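PDB 2AZ4: metallo-beta-lactamase domain-containing protein from Enterococcus faecalis, which is of unknown function but binds two zinc ions and may act as an RNA-binding exonuclease. Local coordinates for residues A30-D35 / I153-I158; D49-L54 / P69-E74; I101-P106 / P132-E137; P109-K114 / I145-N150. All blocks are in the same frame, centred on the assembly; numbering follows the deposited sequence.

Overall arrangement
Strand 30-34, the third along the chain, later packs against the turn at 153-158 in contact 1. That contact closes the longest loop, and the other three nest inside it. Contact 2 comes first, closing a short loop between helix 51-56 and residues 69-74. It is in series with contacts 3 and 4. Contacts 3 and 4 cross, because 109-114 falls between the two segments of contact 3, and 145-150 follows them. Contacts 2 and 3 touch through Y103 and D49. I101 and L104 of contact 3 pack on L110 of contact 4. Strands 30-34 and 110-113 share one sheet, with 145-147 at its edge; 152-155 and 158-164 belong to the other. I153 packs on L147 and Y111, joining contacts 1 and 4.

Contact 1 (A30-D35 / I153-I158)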
# COMPACT_ATOMS: atom_id res chain seq x y z
N ALA A 30 11.49 15.02 21.57
CA ALA A 30 10.64 14.70 20.42
C ALA A 30 10.83 13.27 19.93
O ALA A 30 11.93 12.68 20.05
CB ALA A 30 10.85 15.72 19.28
N HIS A 31 9.76 12.70 19.40
CA HIS A 31 9.86 11.42 18.72
C HIS A 31 8.82 11.27 17.62
O HIS A 31 7.74 11.85 17.69
CB HIS A 31 9.88 10.21 19.71
CG HIS A 31 8.65 10.02 20.54
ND1 HIS A 31 7.62 10.95 20.61
CD2 HIS A 31 8.29 9.01 21.37
CE1 HIS A 31 6.68 10.50 21.43
NE2 HIS A 31 7.06 9.32 21.90
N ILE A 32 9.20 10.52 16.59
CA ILE A 32 8.33 10.20 15.47
C ILE A 32 8.20 8.69 15.32
O ILE A 32 9.05 7.94 15.79
CB ILE A 32 8.80 10.82 14.14
CG1 ILE A 32 10.16 10.25 13.72
CG2 ILE A 32 8.83 12.33 14.26
CD1 ILE A 32 10.64 10.66 12.32
N PHE A 33 7.11 8.27 14.70
CA PHE A 33 6.84 6.86 14.46
C PHE A 33 6.38 6.73 13.01
O PHE A 33 5.81 7.68 12.46
CB PHE A 33 5.72 6.32 15.38
CG PHE A 33 6.04 6.38 16.88
CD1 PHE A 33 6.38 5.22 17.58
CD2 PHE A 33 5.94 7.56 17.59
CE1 PHE A 33 6.66 5.28 18.98
CE2 PHE A 33 6.23 7.62 18.98
CZ PHE A 33 6.58 6.47 19.66
N PHE A 34 6.60 5.55 12.44
CA PHE A 34 6.20 5.18 11.07
C PHE A 34 6.46 3.69 10.89
O PHE A 34 7.41 3.16 11.44
CB PHE A 34 7.01 5.96 10.01
CG PHE A 34 8.51 5.93 10.24
CD1 PHE A 34 9.14 6.92 11.00
CD2 PHE A 34 9.29 4.91 9.69
CE1 PHE A 34 10.50 6.89 11.22
CE2 PHE A 34 10.68 4.88 9.90
CZ PHE A 34 11.28 5.86 10.67
N ASP A 35 5.60 2.98 10.16
CA ASP A 35 4.25 3.44 9.81
C ASP A 35 3.32 3.08 10.97
O ASP A 35 3.69 3.28 12.13
CB ASP A 35 3.83 2.79 8.47
CG ASP A 35 4.65 3.32 7.29
OD1 ASP A 35 4.89 4.55 7.25
OD2 ASP A 35 5.02 2.53 6.39
N ILE A 153 8.40 18.51 7.64
CA ILE A 153 7.73 18.70 8.92
C ILE A 153 8.78 18.70 10.01
O ILE A 153 9.69 17.86 9.99
CB ILE A 153 6.68 17.58 9.20
CG1 ILE A 153 5.59 17.53 8.10
CG2 ILE A 153 6.05 17.72 10.60
CD1 ILE A 153 4.83 18.86 7.83
N LYS A 154 8.63 19.63 10.96
CA LYS A 154 9.48 19.75 12.13
C LYS A 154 8.77 19.31 13.40
O LYS A 154 7.71 19.82 13.75
CB LYS A 154 9.96 21.19 12.27
CG LYS A 154 11.03 21.52 11.25
CD LYS A 154 11.10 23.00 10.95
CE LYS A 154 12.33 23.33 10.09
NZ LYS A 154 12.30 22.74 8.70
N VAL A 155 9.35 18.31 14.06
CA VAL A 155 8.78 17.73 15.27
C VAL A 155 9.91 17.91 16.27
O VAL A 155 10.89 17.15 16.24
CB VAL A 155 8.45 16.23 15.07
CG1 VAL A 155 7.99 15.56 16.38
CG2 VAL A 155 7.40 16.05 13.97
N GLY A 156 9.80 18.94 17.10
CA GLY A 156 10.94 19.41 17.90
C GLY A 156 12.11 19.66 16.97
O GLY A 156 11.98 20.33 15.95
N GLU A 157 13.26 19.08 17.31
CA GLU A 157 14.45 19.22 16.49
C GLU A 157 14.62 18.11 15.46
O GLU A 157 15.67 18.00 14.83
CB GLU A 157 15.68 19.33 17.38
CG GLU A 157 15.74 20.66 18.11
CD GLU A 157 17.08 20.85 18.81
OE1 GLU A 157 18.12 20.98 18.11
OE2 GLU A 157 17.08 20.87 20.06
N ILE A 158 13.59 17.28 15.29
CA ILE A 158 13.56 16.32 14.19
C ILE A 158 12.91 16.93 12.96
O ILE A 158 11.81 17.48 13.03
CB ILE A 158 12.80 15.01 14.54
CG1 ILE A 158 13.18 14.49 15.92
CG2 ILE A 158 13.05 13.95 13.47
CD1 ILE A 158 12.36 13.28 16.35
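OD2 of D35 is held by two hydrogen bonds, with the hydroxyl of Y186 and with ND1 of the zinc ligand H97, while OD1 is bonded to the backbone N of S91. D35 is thus a second-shell residue that should fix the turn of the H97 ring. It follows directly on strand 30-34, and the contact itself lies at the other end of that strand.

There the strand passes over the tight turn at V155-I158. The strand axes come within 8.2 Å at an angle of 127°. They belong to different sheets, packed face to face in the sandwich of the metallo-beta-lactamase fold. V155 and I158 pair by two backbone bonds. V155 N donates to I158 O, and I158 N donates to V155 O at 2.9 Å. The type II' turn between them uses the positive phi of G156 (53°). With no side chain at G156, A30 CB sits 3.9 Å from its CA. The same CB comes 3.4 Å from V155 O.

I32 has CG1 in the crowded position between N and the carbonyl carbon (chi1 64°). This leaves CG2 to meet both methyls of V155, with CG1 of V155 at 4.0 Å. The two side chains cross obliquely. I158 stretches its CD1 up to the strand, 3.8 Å from A30 O and 4.2 Å from I32 CG2. I177 of strand 173-179 also covers I32 and I158.

The two segments share no hydrogen bond. They meet through methyl groups and backbone, mostly buried, so the contact should rest on close packing and exclusion of water.

Contact 2 (D49-L54 / P69-E74); sequences DHIETL and PRLGYE
D49 leads into the helix. Its carboxylate OD2 forms a salt bridge with R99.

H50 follows at the N-cap position. Its backbone O accepts from L54 N at 3.1 Å, in the first turn of the helix. Its ring reaches along the helix start, and NE2 donates to OE1 of E52 at 2.7 Å. The bond is bent (133°). OE1 uses its anti lone pair and lies close to the ring plane.

I51 carries the apolar part and is buried. CG1 is anti to the backbone N (chi1 -169°), which puts CG2 in the crowded position. CG2 touches CB of L71 and, at 4.1 Å, CB of Y73. CD1 reaches L71 CD1 at 4.0 Å. I51 crosses both partners at about a right angle. The contact is therefore a helix start packed on a short 3-10 turn, P69-L71, closed by G72 N to P69 O at 2.9 Å. It lies on the protein surface, away from the zinc ions.

E52 bends at chi2 (79°), and its OE2 comes 3.8 Å from Y73 CA. The same oxygen meets the Y73 ring obliquely. Y73 has CG anti to its own backbone N, beside the carbonyl carbon. Its hydroxyl is hydrogen-bonded to E62, and the Y73 ring stands edge-to-face to Y67.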
# COMPACT_ATOMS: atom_id res chain seq x y z
N ASP A 49 -10.25 -7.39 17.08
CA ASP A 49 -9.11 -6.48 16.90
C ASP A 49 -8.99 -5.48 18.05
O ASP A 49 -8.36 -4.42 17.90
CB ASP A 49 -9.27 -5.70 15.61
CG ASP A 49 -8.81 -6.48 14.37
OD1 ASP A 49 -7.91 -7.33 14.46
OD2 ASP A 49 -9.35 -6.21 13.28
N HIS A 50 -9.60 -5.79 19.18
CA HIS A 50 -9.42 -4.99 20.40
C HIS A 50 -7.91 -4.83 20.65
O HIS A 50 -7.14 -5.77 20.44
CB HIS A 50 -10.07 -5.70 21.59
CG HIS A 50 -10.09 -4.89 22.85
ND1 HIS A 50 -11.27 -4.44 23.41
CD2 HIS A 50 -9.10 -4.48 23.67
CE1 HIS A 50 -11.00 -3.78 24.53
NE2 HIS A 50 -9.68 -3.77 24.69
N ILE A 51 -7.50 -3.64 21.08
CA ILE A 51 -6.09 -3.36 21.34
C ILE A 51 -5.40 -4.43 22.23
O ILE A 51 -4.30 -4.89 21.91
CB ILE A 51 -5.85 -1.91 21.84
CG1 ILE A 51 -4.34 -1.58 21.84
CG2 ILE A 51 -6.57 -1.65 23.17
CD1 ILE A 51 -4.01 -0.30 21.11
N GLU A 52 -6.07 -4.87 23.29
CA GLU A 52 -5.53 -5.90 24.19
C GLU A 52 -5.25 -7.22 23.48
O GLU A 52 -4.24 -7.88 23.74
CB GLU A 52 -6.52 -6.15 25.33
CG GLU A 52 -6.10 -5.54 26.66
CD GLU A 52 -6.37 -4.05 26.76
OE1 GLU A 52 -7.44 -3.61 26.27
OE2 GLU A 52 -5.53 -3.33 27.35
N THR A 53 -6.15 -7.59 22.59
CA THR A 53 -6.03 -8.81 21.81
C THR A 53 -4.80 -8.71 20.92
O THR A 53 -4.00 -9.64 20.86
CB THR A 53 -7.32 -9.07 21.00
OG1 THR A 53 -8.44 -9.10 21.90
CG2 THR A 53 -7.26 -10.39 20.25
N LEU A 54 -4.66 -7.56 20.26
CA LEU A 54 -3.52 -7.29 19.39
C LEU A 54 -2.21 -7.22 20.16
O LEU A 54 -1.19 -7.71 19.70
CB LEU A 54 -3.75 -6.01 18.56
CG LEU A 54 -4.95 -5.94 17.58
CD1 LEU A 54 -4.98 -4.57 16.92
CD2 LEU A 54 -4.90 -7.04 16.54
N PRO A 69 -5.98 7.20 24.46
CA PRO A 69 -6.20 6.85 25.87
C PRO A 69 -7.57 6.24 26.18
O PRO A 69 -7.68 5.42 27.10
CB PRO A 69 -6.10 8.20 26.60
CG PRO A 69 -6.17 9.22 25.56
CD PRO A 69 -5.62 8.62 24.31
N ARG A 70 -8.59 6.62 25.41
CA ARG A 70 -9.96 6.15 25.64
C ARG A 70 -10.07 4.63 25.48
O ARG A 70 -11.01 4.01 25.98
CB ARG A 70 -10.93 6.86 24.69
CG ARG A 70 -10.91 8.40 24.76
CD ARG A 70 -11.82 8.99 23.70
NE ARG A 70 -11.30 8.73 22.35
CZ ARG A 70 -11.93 9.04 21.23
NH1 ARG A 70 -13.13 9.61 21.28
NH2 ARG A 70 -11.37 8.79 20.06
N LEU A 71 -9.11 4.03 24.79
CA LEU A 71 -9.09 2.57 24.63
C LEU A 71 -8.81 1.86 25.96
O LEU A 71 -9.09 0.66 26.10
CB LEU A 71 -8.03 2.16 23.58
CG LEU A 71 -8.24 2.59 22.12
CD1 LEU A 71 -6.97 2.33 21.28
CD2 LEU A 71 -9.46 1.91 21.50
N GLY A 72 -8.28 2.58 26.93
CA GLY A 72 -8.01 2.00 28.24
C GLY A 72 -6.87 1.01 28.22
O GLY A 72 -6.80 0.11 29.08
N TYR A 73 -5.96 1.16 27.26
CA TYR A 73 -4.75 0.35 27.20
C TYR A 73 -3.79 0.91 28.25
O TYR A 73 -3.67 2.12 28.39
CB TYR A 73 -4.14 0.43 25.80
CG TYR A 73 -2.67 0.13 25.75
CD1 TYR A 73 -2.20 -1.18 25.75
CD2 TYR A 73 -1.73 1.17 25.72
CE1 TYR A 73 -0.84 -1.46 25.72
CE2 TYR A 73 -0.37 0.90 25.69
CZ TYR A 73 0.06 -0.42 25.67
OH TYR A 73 1.40 -0.69 25.64
N GLU A 74 -3.13 0.03 28.99
CA GLU A 74 -2.14 0.48 29.97
C GLU A 74 -0.75 0.01 29.54
O GLU A 74 -0.49 -1.20 29.49
CB GLU A 74 -2.48 -0.06 31.37
CG GLU A 74 -1.76 0.71 32.50
CD GLU A 74 -2.40 0.52 33.88
OE1 GLU A 74 -3.04 -0.53 34.12
OE2 GLU A 74 -2.25 1.45 34.72

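Contact 3 (I101-P106 / P132-E137); sequences INYLDP and PSPFEE
A 3-10 turn at I101-Y103, closed by L104 N to I101 O, comes up against an extended run that folds into a type I beta turn at S133-E136, closed by E136 N to S133 O, with the CA atoms of N102 and S133 5.4 Å apart.

N102 points its CB at the other backbone, 3.8 Å from S133 N. CB thus packs against the S133 backbone.

The Y103 ring reaches across to the proline run. CE1 lies 3.8 Å from P132 O and 4.2 Å from P134 CD, both oblique to the ring. The Y103 and P134 side chains cross at about a right angle. The hydroxyl end has its strongest partner outside, the backbone O of D49, just before helix 51-56. The Y103 side chain also packs on I51 and L54 of that helix. A water adds a second link: it donates to Y103 OH and, at 2.7 Å, to P132 O.

S133 has OG anti to its backbone N (chi1 174°), beside the carbonyl carbon. From there OG accepts from F135 N at 3.2 Å, almost straight (161°). It also donates to a second water at 2.8 Å, and this water donates to N102 O. OG is thus gripped twice. The same water lies at the edge of the F135 ring, in its plane. P134 CB sits over the centre of one face of that ring. R70 also touches the F135 side chain.

The two segments share no direct hydrogen bond, and water bridges their polar atoms. The second segment forms an ST turn at S133-F135 within the type I turn S133-E136, packed loop against loop.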
# COMPACT_ATOMS: atom_id res chain seq x y z
N ILE A 101 -4.48 2.98 12.17
CA ILE A 101 -4.39 4.43 12.42
C ILE A 101 -5.53 4.94 13.34
O ILE A 101 -5.35 5.91 14.08
CB ILE A 101 -4.30 5.30 11.14
CG1 ILE A 101 -5.50 5.06 10.21
CG2 ILE A 101 -2.93 5.09 10.44
CD1 ILE A 101 -5.68 6.17 9.22
N ASN A 102 -6.69 4.26 13.34
CA ASN A 102 -7.79 4.72 14.20
C ASN A 102 -7.51 4.55 15.68
O ASN A 102 -8.19 5.15 16.52
CB ASN A 102 -9.11 4.06 13.86
CG ASN A 102 -9.74 4.59 12.58
OD1 ASN A 102 -10.55 3.91 11.93
ND2 ASN A 102 -9.43 5.82 12.24
N TYR A 103 -6.50 3.74 16.00
CA TYR A 103 -6.07 3.60 17.40
C TYR A 103 -5.05 4.66 17.84
O TYR A 103 -4.71 4.76 19.02
CB TYR A 103 -5.50 2.20 17.65
CG TYR A 103 -6.54 1.10 17.79
CD1 TYR A 103 -7.92 1.39 17.79
CD2 TYR A 103 -6.14 -0.23 17.91
CE1 TYR A 103 -8.87 0.35 17.93
CE2 TYR A 103 -7.06 -1.25 18.05
CZ TYR A 103 -8.41 -0.97 18.06
OH TYR A 103 -9.30 -2.03 18.20
N LEU A 104 -4.55 5.42 16.88
CA LEU A 104 -3.63 6.51 17.19
C LEU A 104 -4.35 7.63 17.93
O LEU A 104 -5.36 8.15 17.46
CB LEU A 104 -2.96 7.05 15.92
CG LEU A 104 -1.92 8.18 16.13
CD1 LEU A 104 -0.71 7.79 17.05
CD2 LEU A 104 -1.44 8.82 14.82
N ASP A 105 -3.84 7.99 19.10
CA ASP A 105 -4.29 9.16 19.85
C ASP A 105 -4.67 10.36 18.94
O ASP A 105 -3.82 10.92 18.25
CB ASP A 105 -3.19 9.56 20.83
CG ASP A 105 -3.62 10.61 21.83
OD1 ASP A 105 -4.70 11.19 21.65
OD2 ASP A 105 -2.84 10.89 22.78
N PRO A 106 -5.97 10.75 18.93
CA PRO A 106 -6.46 11.91 18.18
C PRO A 106 -5.60 13.17 18.32
O PRO A 106 -5.47 13.93 17.36
CB PRO A 106 -7.86 12.17 18.77
CG PRO A 106 -8.24 10.89 19.45
CD PRO A 106 -7.03 10.05 19.67
N PRO A 132 -11.95 -0.09 13.16
CA PRO A 132 -12.75 1.06 13.57
C PRO A 132 -12.35 1.55 14.94
O PRO A 132 -11.94 0.75 15.78
CB PRO A 132 -14.18 0.50 13.65
CG PRO A 132 -14.14 -0.85 13.02
CD PRO A 132 -12.75 -1.34 13.12
N SER A 133 -12.48 2.85 15.18
CA SER A 133 -12.40 3.33 16.54
C SER A 133 -13.69 2.93 17.25
O SER A 133 -14.78 3.16 16.72
CB SER A 133 -12.30 4.85 16.55
OG SER A 133 -12.36 5.30 17.90
N PRO A 134 -13.60 2.38 18.48
CA PRO A 134 -14.87 2.02 19.17
C PRO A 134 -15.68 3.26 19.58
O PRO A 134 -16.81 3.12 20.08
CB PRO A 134 -14.40 1.26 20.42
CG PRO A 134 -12.93 1.02 20.22
CD PRO A 134 -12.43 2.07 19.32
N PHE A 135 -15.13 4.45 19.35
CA PHE A 135 -15.79 5.71 19.72
C PHE A 135 -16.34 6.50 18.55
O PHE A 135 -16.72 7.66 18.70
CB PHE A 135 -14.85 6.55 20.58
CG PHE A 135 -14.08 5.71 21.55
CD1 PHE A 135 -14.70 5.25 22.71
CD2 PHE A 135 -12.78 5.31 21.27
CE1 PHE A 135 -14.01 4.42 23.60
CE2 PHE A 135 -12.09 4.49 22.15
CZ PHE A 135 -12.71 4.05 23.31
N GLU A 136 -16.41 5.87 17.39
CA GLU A 136 -16.95 6.50 16.20
C GLU A 136 -17.71 5.50 15.34
O GLU A 136 -17.70 4.30 15.63
CB GLU A 136 -15.83 7.18 15.40
CG GLU A 136 -15.85 8.70 15.52
CD GLU A 136 -14.88 9.19 16.54
OE1 GLU A 136 -14.80 10.41 16.74
OE2 GLU A 136 -14.19 8.35 17.14
N GLU A 137 -18.35 5.99 14.27
CA GLU A 137 -19.03 5.15 13.30
C GLU A 137 -18.03 4.19 12.68
O GLU A 137 -16.83 4.50 12.62
CB GLU A 137 -19.69 6.02 12.22
CG GLU A 137 -21.16 5.71 11.97
CD GLU A 137 -22.06 6.13 13.13
OE1 GLU A 137 -22.44 7.32 13.18
OE2 GLU A 137 -22.39 5.28 13.98
O HOH W 1 -9.81 5.30 19.02
O HOH W 2 -12.32 -1.48 17.19

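Contact 4 (P109-K114 / I145-N150); sequences PLYTLK and IGLNKN
The tight part is the strand pairing. Residues 110-113 and 145-147 run parallel at 33°, with axes 4.5 Å apart. I145 N donates to L110 O at 2.8 Å, nearly along the C=O axis. T112 N donates to I145 O at 3.3 Å, from above the carbonyl plane. T112 O takes L147 N, and L147 O takes K114 N. L113 CD2 lies 3.4 Å from N148 O.

On one face, I145 and Y111 lie side by side. I145 CD1 presses on Y111 CE1 at 3.5 Å, and L147 CD1 meets Y111 CD1 at 3.9 Å. Both approach the ring obliquely. I153 adds to this cluster.

The pairing joins the two parallel strands of a beta-alpha-beta unit, with helix 114-123 in the connection, and 145-147 is the outermost strand of the sheet. T112 turns to the other face, where its OG1 is bonded to L90 O. Its side chain is about 6 Å from that of the zinc ligand H92.

The outer side is looser. I145 is solvent-exposed although its CD1 packs on Y111. At the helix start, K114 has CG in the crowded position (chi1 69°), and its chain passes close to L147 O. A water accepts a hydrogen bond from K114 NZ at 2.7 Å and donates to L147 O.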
# COMPACT_ATOMS: atom_id res chain seq x y z
N PRO A 109 -0.63 14.27 15.82
CA PRO A 109 -0.81 14.44 14.38
C PRO A 109 -0.31 13.27 13.56
O PRO A 109 0.69 12.64 13.92
CB PRO A 109 0.00 15.68 14.05
CG PRO A 109 1.04 15.78 15.18
CD PRO A 109 0.31 15.27 16.38
N LEU A 110 -0.98 13.04 12.43
CA LEU A 110 -0.69 11.93 11.53
C LEU A 110 -0.51 12.55 10.15
O LEU A 110 -1.41 13.23 9.63
CB LEU A 110 -1.85 10.92 11.53
CG LEU A 110 -1.81 9.74 10.52
CD1 LEU A 110 -0.58 8.88 10.76
CD2 LEU A 110 -3.08 8.87 10.61
N TYR A 111 0.68 12.32 9.58
CA TYR A 111 1.13 13.00 8.36
C TYR A 111 1.25 12.00 7.24
O TYR A 111 1.72 10.88 7.43
CB TYR A 111 2.49 13.70 8.54
CG TYR A 111 2.50 14.85 9.52
CD1 TYR A 111 2.05 16.13 9.14
CD2 TYR A 111 2.92 14.67 10.83
CE1 TYR A 111 2.05 17.17 10.02
CE2 TYR A 111 2.93 15.70 11.73
CZ TYR A 111 2.50 16.95 11.32
OH TYR A 111 2.49 17.96 12.21
N THR A 112 0.83 12.41 6.06
CA THR A 112 0.95 11.54 4.92
C THR A 112 0.84 12.41 3.67
O THR A 112 0.46 13.56 3.79
CB THR A 112 -0.11 10.39 4.96
OG1 THR A 112 0.29 9.37 4.04
CG2 THR A 112 -1.52 10.87 4.62
N LEU A 113 1.19 11.91 2.49
CA LEU A 113 0.91 12.73 1.33
C LEU A 113 -0.60 12.80 1.14
O LEU A 113 -1.32 11.84 1.44
CB LEU A 113 1.60 12.21 0.07
CG LEU A 113 3.14 12.36 0.03
CD1 LEU A 113 3.67 11.78 -1.24
CD2 LEU A 113 3.64 13.83 0.19
N LYS A 114 -1.09 13.95 0.67
CA LYS A 114 -2.53 14.17 0.51
C LYS A 114 -3.26 13.09 -0.31
O LYS A 114 -4.40 12.76 0.02
CB LYS A 114 -2.82 15.60 -0.02
CG LYS A 114 -2.40 15.86 -1.45
CD LYS A 114 -2.50 17.36 -1.79
CE LYS A 114 -1.97 17.66 -3.20
NZ LYS A 114 -0.47 17.48 -3.29
N ILE A 145 -3.13 14.88 8.18
CA ILE A 145 -2.63 16.11 7.55
C ILE A 145 -2.04 15.73 6.21
O ILE A 145 -0.94 15.16 6.14
CB ILE A 145 -1.62 16.83 8.43
CG1 ILE A 145 -2.30 17.26 9.74
CG2 ILE A 145 -1.07 18.09 7.73
CD1 ILE A 145 -1.31 17.67 10.84
N GLY A 146 -2.80 15.99 5.14
CA GLY A 146 -2.36 15.71 3.78
C GLY A 146 -1.30 16.74 3.40
O GLY A 146 -1.53 17.96 3.53
N LEU A 147 -0.14 16.24 2.97
CA LEU A 147 1.01 17.06 2.60
C LEU A 147 1.31 16.97 1.10
O LEU A 147 0.79 16.10 0.41
CB LEU A 147 2.27 16.60 3.38
CG LEU A 147 2.19 16.65 4.90
CD1 LEU A 147 3.48 16.05 5.49
CD2 LEU A 147 1.95 18.12 5.40
N ASN A 148 2.13 17.90 0.62
CA ASN A 148 2.57 17.96 -0.75
C ASN A 148 3.91 17.26 -0.88
O ASN A 148 4.63 17.05 0.09
CB ASN A 148 2.69 19.44 -1.19
CG ASN A 148 1.38 20.20 -1.06
OD1 ASN A 148 1.32 21.26 -0.43
ND2 ASN A 148 0.34 19.66 -1.66
N LYS A 149 4.26 16.88 -2.09
CA LYS A 149 5.54 16.24 -2.30
C LYS A 149 6.71 17.09 -1.77
O LYS A 149 6.75 18.32 -1.94
CB LYS A 149 5.71 15.90 -3.77
CG LYS A 149 4.66 14.90 -4.26
CD LYS A 149 4.61 14.92 -5.78
CE LYS A 149 4.07 13.62 -6.32
NZ LYS A 149 3.94 13.74 -7.78
N ASN A 150 7.64 16.41 -1.11
CA ASN A 150 8.87 17.00 -0.56
C ASN A 150 8.65 18.02 0.57
O ASN A 150 9.56 18.79 0.87
CB ASN A 150 9.76 17.58 -1.67
CG ASN A 150 9.97 16.61 -2.83
OD1 ASN A 150 10.50 15.52 -2.66
ND2 ASN A 150 9.55 17.01 -4.01
O HOH W 3 1.01 15.41 -2.36